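PDB 3FFR: phosphoserine aminotransferase SerC from Cytophaga hutchinsonii ATCC 33406, which probably catalyses the pyridoxal-phosphate-dependent exchange of an amino group between phosphoserine and 2-oxoglutarate, a step of serine biosynthesis. Local coordinates for residues A[271-276]-A[345-350]; A[139-144]-A[300-305]. One frame throughout, in Å; residues are numbered along the deposited sequence.

Contact 1 (A[271-276]-A[345-350]); sequences TEEKAA and HSLEQV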
loop_
_atom_site.group_PDB
_atom_site.type_symbol
_atom_site.label_atom_id
_atom_site.label_comp_id
_atom_site.label_asym_id
_atom_site.label_seq_id
_atom_site.Cartn_x
_atom_site.Cartn_y
_atom_site.Cartn_z
ATOM N N THR A 271 -21.274 -5.007 19.331
ATOM C CA THR A 271 -20.540 -6.213 18.934
ATOM C C THR A 271 -21.017 -7.420 19.784
ATOM O O THR A 271 -21.337 -8.497 19.286
ATOM C CB THR A 271 -19.003 -5.982 19.081
ATOM O OG1 THR A 271 -18.576 -4.956 18.147
ATOM C CG2 THR A 271 -18.213 -7.296 18.899
ATOM N N GLU A 272 -21.101 -7.193 21.071
ATOM C CA GLU A 272 -21.510 -8.247 22.030
ATOM C C GLU A 272 -22.954 -8.689 21.815
ATOM O O GLU A 272 -23.287 -9.875 21.892
ATOM C CB GLU A 272 -21.282 -7.776 23.457
ATOM C CG GLU A 272 -19.821 -7.787 23.808
ATOM C CD GLU A 272 -19.416 -6.900 24.940
ATOM O OE1 GLU A 272 -20.279 -6.191 25.529
ATOM O OE2 GLU A 272 -18.203 -6.920 25.244
ATOM N N GLU A 273 -23.818 -7.744 21.498
ATOM C CA GLU A 273 -25.228 -8.078 21.279
ATOM C C GLU A 273 -25.417 -8.976 20.038
ATOM O O GLU A 273 -26.220 -9.918 20.037
ATOM C CB GLU A 273 -26.030 -6.794 21.128
ATOM C CG GLU A 273 -27.480 -7.000 21.002
ATOM C CD GLU A 273 -28.227 -5.692 20.921
ATOM O OE1 GLU A 273 -27.571 -4.649 20.609
ATOM O OE2 GLU A 273 -29.465 -5.738 21.127
ATOM N N LYS A 274 -24.675 -8.659 18.981
ATOM C CA LYS A 274 -24.696 -9.472 17.756
ATOM C C LYS A 274 -24.092 -10.849 17.980
ATOM O O LYS A 274 -24.617 -11.864 17.509
ATOM C CB LYS A 274 -23.956 -8.789 16.604
ATOM C CG LYS A 274 -24.717 -7.623 16.017
ATOM C CD LYS A 274 -23.928 -6.921 14.947
ATOM C CE LYS A 274 -22.914 -5.957 15.533
ATOM N NZ LYS A 274 -21.787 -5.656 14.568
ATOM N N ALA A 275 -23.002 -10.888 18.730
ATOM C CA ALA A 275 -22.321 -12.172 19.009
ATOM C C ALA A 275 -23.271 -13.088 19.793
ATOM O O ALA A 275 -23.359 -14.298 19.554
ATOM C CB ALA A 275 -20.992 -11.943 19.795
ATOM N N ALA A 276 -24.019 -12.475 20.701
ATOM C CA ALA A 276 -24.938 -13.233 21.556
ATOM C C ALA A 276 -26.050 -13.872 20.714
ATOM O O ALA A 276 -26.477 -15.013 20.956
ATOM C CB ALA A 276 -25.494 -12.344 22.675
ATOM N N HIS A 345 -21.541 -4.476 10.257
ATOM C CA HIS A 345 -22.711 -5.380 10.289
ATOM C C HIS A 345 -23.675 -4.898 11.356
ATOM O O HIS A 345 -23.307 -4.748 12.512
ATOM C CB HIS A 345 -22.270 -6.820 10.592
ATOM C CG HIS A 345 -21.267 -7.350 9.615
ATOM N ND1 HIS A 345 -19.941 -7.542 9.935
ATOM C CD2 HIS A 345 -21.399 -7.712 8.314
ATOM C CE1 HIS A 345 -19.293 -7.975 8.862
ATOM N NE2 HIS A 345 -20.155 -8.087 7.867
ATOM N N SER A 346 -24.903 -4.601 10.954
ATOM C CA SER A 346 -25.891 -4.129 11.918
ATOM C C SER A 346 -26.590 -5.274 12.607
ATOM O O SER A 346 -26.597 -6.421 12.151
ATOM C CB SER A 346 -26.966 -3.286 11.248
ATOM O OG SER A 346 -27.708 -4.094 10.342
ATOM N N LEU A 347 -27.214 -4.904 13.703
ATOM C CA LEU A 347 -28.011 -5.835 14.496
ATOM C C LEU A 347 -29.092 -6.448 13.614
ATOM O O LEU A 347 -29.342 -7.661 13.653
ATOM C CB LEU A 347 -28.640 -5.113 15.680
ATOM C CG LEU A 347 -29.465 -5.983 16.644
ATOM C CD1 LEU A 347 -28.588 -7.062 17.256
ATOM C CD2 LEU A 347 -30.094 -5.112 17.735
ATOM N N GLU A 348 -29.689 -5.621 12.761
ATOM C CA GLU A 348 -30.784 -6.139 11.939
ATOM C C GLU A 348 -30.263 -7.112 10.912
ATOM O O GLU A 348 -30.923 -8.107 10.643
ATOM C CB GLU A 348 -31.650 -5.055 11.294
ATOM C CG GLU A 348 -32.817 -5.651 10.476
ATOM C CD GLU A 348 -33.586 -6.780 11.196
ATOM O OE1 GLU A 348 -34.053 -6.593 12.352
ATOM O OE2 GLU A 348 -33.746 -7.868 10.585
ATOM N N GLN A 349 -29.078 -6.839 10.380
ATOM C CA GLN A 349 -28.455 -7.739 9.401
ATOM C C GLN A 349 -28.142 -9.105 10.048
ATOM O O GLN A 349 -28.408 -10.160 9.474
ATOM C CB GLN A 349 -27.184 -7.127 8.810
ATOM C CG GLN A 349 -27.480 -5.995 7.812
ATOM C CD GLN A 349 -26.242 -5.217 7.395
ATOM O OE1 GLN A 349 -25.317 -5.057 8.181
ATOM N NE2 GLN A 349 -26.249 -4.680 6.161
ATOM N N VAL A 350 -27.605 -9.071 11.265
ATOM C CA VAL A 350 -27.244 -10.302 11.977
ATOM C C VAL A 350 -28.517 -11.081 12.332
ATOM O O VAL A 350 -28.572 -12.312 12.223
ATOM C CB VAL A 350 -26.352 -10.037 13.212
ATOM C CG1 VAL A 350 -26.178 -11.290 14.043
ATOM C CG2 VAL A 350 -24.966 -9.534 12.742
#
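Two helices on one side of the small five-stranded sheet meet where Lys274, in the middle of helix 264-284, lies against Leu347 and Val350 in the first turn of helix 347-360. The example illustrates how a lysine can serve a helix pair twice, its methylenes as packing surface and its amine as donor to the backbone just ahead of a helix. Its chain is bent at chi3 (-81°), which turns CE toward the loop residue His345. NZ then gives a 2.7 Å hydrogen bond to His345 O, only modestly tilted from the carbonyl plane; a weak second bond goes to Asn341 OD1. On the way there the aliphatic part crosses Val350 at about a right angle, with Lys274 CD 3.6 Å from Val350 CG2. An alanine in place of Lys274 would probably leave His345 O without its ammonium partner and open a gap beside the methyl CG2 of Val350. The His345 ring itself belongs to a different neighbourhood, bonded through NE2 to Tyr7 O and stacked on Phe8, so strand 6-8 lies close behind. Ser346 starts helix 347-360 with a capping box: its OG accepts from Gln349 N at 3.1 Å, and Gln349 OE1 accepts from Ser346 N at 2.8 Å. On the exposed side of the contact, Glu273 stretches out with CG anti to its backbone N (chi1 -176°) and runs across Leu347, the carboxylate oxygen OE2 lying 3.5 Å from the methyl CD2 of Leu347.

Contact 2 (A[139-144]-A[300-305]); sequences NETSSG and MTTIVA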
loop_
_atom_site.group_PDB
_atom_site.type_symbol
_atom_site.label_atom_id
_atom_site.label_comp_id
_atom_site.label_asym_id
_atom_site.label_seq_id
_atom_site.Cartn_x
_atom_site.Cartn_y
_atom_site.Cartn_z
ATOM N N ASN A 139 -6.538 -11.818 18.087
ATOM C CA ASN A 139 -7.594 -12.528 17.346
ATOM C C ASN A 139 -7.034 -13.339 16.183
ATOM O O ASN A 139 -6.610 -12.768 15.161
ATOM C CB ASN A 139 -8.677 -11.549 16.881
ATOM C CG ASN A 139 -10.023 -12.239 16.638
ATOM O OD1 ASN A 139 -10.640 -12.788 17.587
ATOM N ND2 ASN A 139 -10.478 -12.243 15.399
ATOM N N GLU A 140 -6.925 -14.651 16.374
ATOM C CA GLU A 140 -6.350 -15.538 15.326
ATOM C C GLU A 140 -7.506 -15.866 14.407
ATOM O O GLU A 140 -8.325 -16.757 14.655
ATOM C CB GLU A 140 -5.699 -16.798 15.934
ATOM C CG GLU A 140 -5.204 -17.810 14.914
ATOM C CD GLU A 140 -4.243 -17.244 13.887
ATOM O OE1 GLU A 140 -3.116 -16.843 14.262
ATOM O OE2 GLU A 140 -4.634 -17.278 12.713
ATOM N N THR A 141 -7.540 -15.092 13.337
ATOM C CA THR A 141 -8.652 -15.072 12.396
ATOM C C THR A 141 -8.903 -16.427 11.721
ATOM O O THR A 141 -10.021 -16.748 11.321
ATOM C CB THR A 141 -8.383 -14.021 11.292
ATOM O OG1 THR A 141 -7.775 -12.861 11.871
ATOM C CG2 THR A 141 -9.684 -13.613 10.561
ATOM N N SER A 142 -7.850 -17.218 11.609
ATOM C CA SER A 142 -7.983 -18.524 10.955
ATOM C C SER A 142 -8.812 -19.513 11.778
ATOM O O SER A 142 -9.583 -20.304 11.216
ATOM C CB SER A 142 -6.618 -19.154 10.630
ATOM O OG SER A 142 -5.838 -19.390 11.791
ATOM N N SER A 143 -8.701 -19.415 13.101
ATOM C CA SER A 143 -9.315 -20.399 13.996
ATOM C C SER A 143 -10.444 -19.878 14.858
ATOM O O SER A 143 -11.179 -20.653 15.455
ATOM C CB SER A 143 -8.242 -20.971 14.905
ATOM O OG SER A 143 -7.784 -19.980 15.801
ATOM N N GLY A 144 -10.544 -18.560 14.945
ATOM C CA GLY A 144 -11.558 -17.914 15.775
ATOM C C GLY A 144 -11.243 -17.868 17.271
ATOM O O GLY A 144 -12.142 -17.717 18.113
HETATM N N MSE A 300 -15.124 -12.668 19.633
HETATM C CA MSE A 300 -16.377 -11.899 19.517
HETATM C C MSE A 300 -16.577 -11.280 18.110
HETATM O O MSE A 300 -17.695 -10.891 17.737
HETATM C CB MSE A 300 -16.404 -10.773 20.567
HETATM C CG MSE A 300 -16.385 -11.194 21.986
HETATM SE SE MSE A 300 -18.246 -11.764 22.445
HETATM C CE MSE A 300 -17.969 -11.960 24.367
ATOM N N THR A 301 -15.491 -11.190 17.319
ATOM C CA THR A 301 -15.490 -10.516 16.001
ATOM C C THR A 301 -15.444 -11.411 14.776
ATOM O O THR A 301 -15.927 -11.053 13.690
ATOM C CB THR A 301 -14.356 -9.457 15.914
ATOM O OG1 THR A 301 -13.081 -10.068 16.195
ATOM C CG2 THR A 301 -14.610 -8.334 16.914
ATOM N N THR A 302 -14.842 -12.579 14.952
ATOM C CA THR A 302 -14.803 -13.579 13.885
ATOM C C THR A 302 -15.184 -14.917 14.518
ATOM O O THR A 302 -14.346 -15.621 15.083
ATOM C CB THR A 302 -13.436 -13.664 13.214
ATOM O OG1 THR A 302 -12.464 -14.115 14.159
ATOM C CG2 THR A 302 -12.990 -12.290 12.633
ATOM N N ILE A 303 -16.475 -15.233 14.412
ATOM C CA ILE A 303 -17.057 -16.426 15.066
ATOM C C ILE A 303 -16.937 -17.650 14.180
ATOM O O ILE A 303 -17.495 -17.713 13.089
ATOM C CB ILE A 303 -18.527 -16.147 15.482
ATOM C CG1 ILE A 303 -18.576 -14.917 16.413
ATOM C CG2 ILE A 303 -19.188 -17.366 16.141
ATOM C CD1 ILE A 303 -20.000 -14.384 16.728
ATOM N N VAL A 304 -16.206 -18.634 14.687
ATOM C CA VAL A 304 -15.944 -19.863 13.961
ATOM C C VAL A 304 -16.769 -21.025 14.509
ATOM O O VAL A 304 -16.794 -21.320 15.720
ATOM C CB VAL A 304 -14.436 -20.163 13.964
ATOM C CG1 VAL A 304 -14.128 -21.480 13.181
ATOM C CG2 VAL A 304 -13.695 -18.942 13.343
ATOM N N ALA A 305 -17.528 -21.613 13.583
ATOM C CA ALA A 305 -18.388 -22.723 13.922
ATOM C C ALA A 305 -18.051 -23.941 13.089
ATOM O O ALA A 305 -17.859 -23.853 11.871
ATOM C CB ALA A 305 -19.872 -22.327 13.677
HETATM O O HOH W 1 -14.753 -18.492 17.359
#
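Gly144, at the end of a tight turn, faces strand residue Val304 with 5.1 Å between their CA atoms, and a water rather than a direct backbone bond joins them, donating to Gly144 O and accepting from Val304 N. The turn is held from within by Glu140 O, which accepts from both Ser143 N and Gly144 N. Gly144 has a positive phi of 79°, a conformation that favours glycine, and a side chain there would point into Val304. The packing is already tight, with Val304 CG2 only 3.4 Å from Gly144 CA, while Val304 CB sits 3.6 Å from Ser143 O. Further along, Asn139 and Thr302 reach tip to tip. Asn139 ND2 donates to Thr302 OG1 over 3.0 Å with an N-H...O angle of 151°, the hydroxyl lying slightly out of the amide plane. Thr302 OG1 sits between its own backbone N and carbonyl carbon (chi1 64°), facing the amide. The rest of the Asn139 amide is also engaged: OD1 bonds to Ser299 OG and Ser146 OG, and ND2 to Ser170 OG, so its rotation is fixed from both ends. Thr141 crosses Thr302 at about a right angle, methyl against methyl, with Thr141 CG2 4.1 Å from Thr302 CG2. The hydroxyl OG1 of Thr141 bonds instead to Ser170 OG and to O3 of the pyridoxal phosphate carried by Lys191. Within the turn, Ser142 OG donates to Glu140 OE2 at 2.6 Å, from above the carboxylate plane. A turn braced against a neighbouring strand while its threonine contacts the cofactor's phenolic oxygen belongs to the active site of this class-V, pyridoxal-phosphate-dependent aminotransferase.

Overall arrangement
From the N terminus, the chain supplies strand 6-8 to the small sheet and then lays down four strands of the large seven-stranded sheet; 139-144 follows directly on the fourth, strand 133-137, and the other three come after it. Residues 271-276 follow on helix 264-284, then 300-305 enters and runs along strand 302-307. Last, 345-350 opens the C-terminal helix. The segments therefore alternate: contact 2 closes a loop with 155 residues between its segments, contact 1 one with 68, and the two loops cross. Contact 2 ties the cofactor side of the large sheet to the small one; contact 1 joins two helices packed beside the latter. They touch directly, Ala275 CB lying 3.8 Å from SE of selenomethionine Met300.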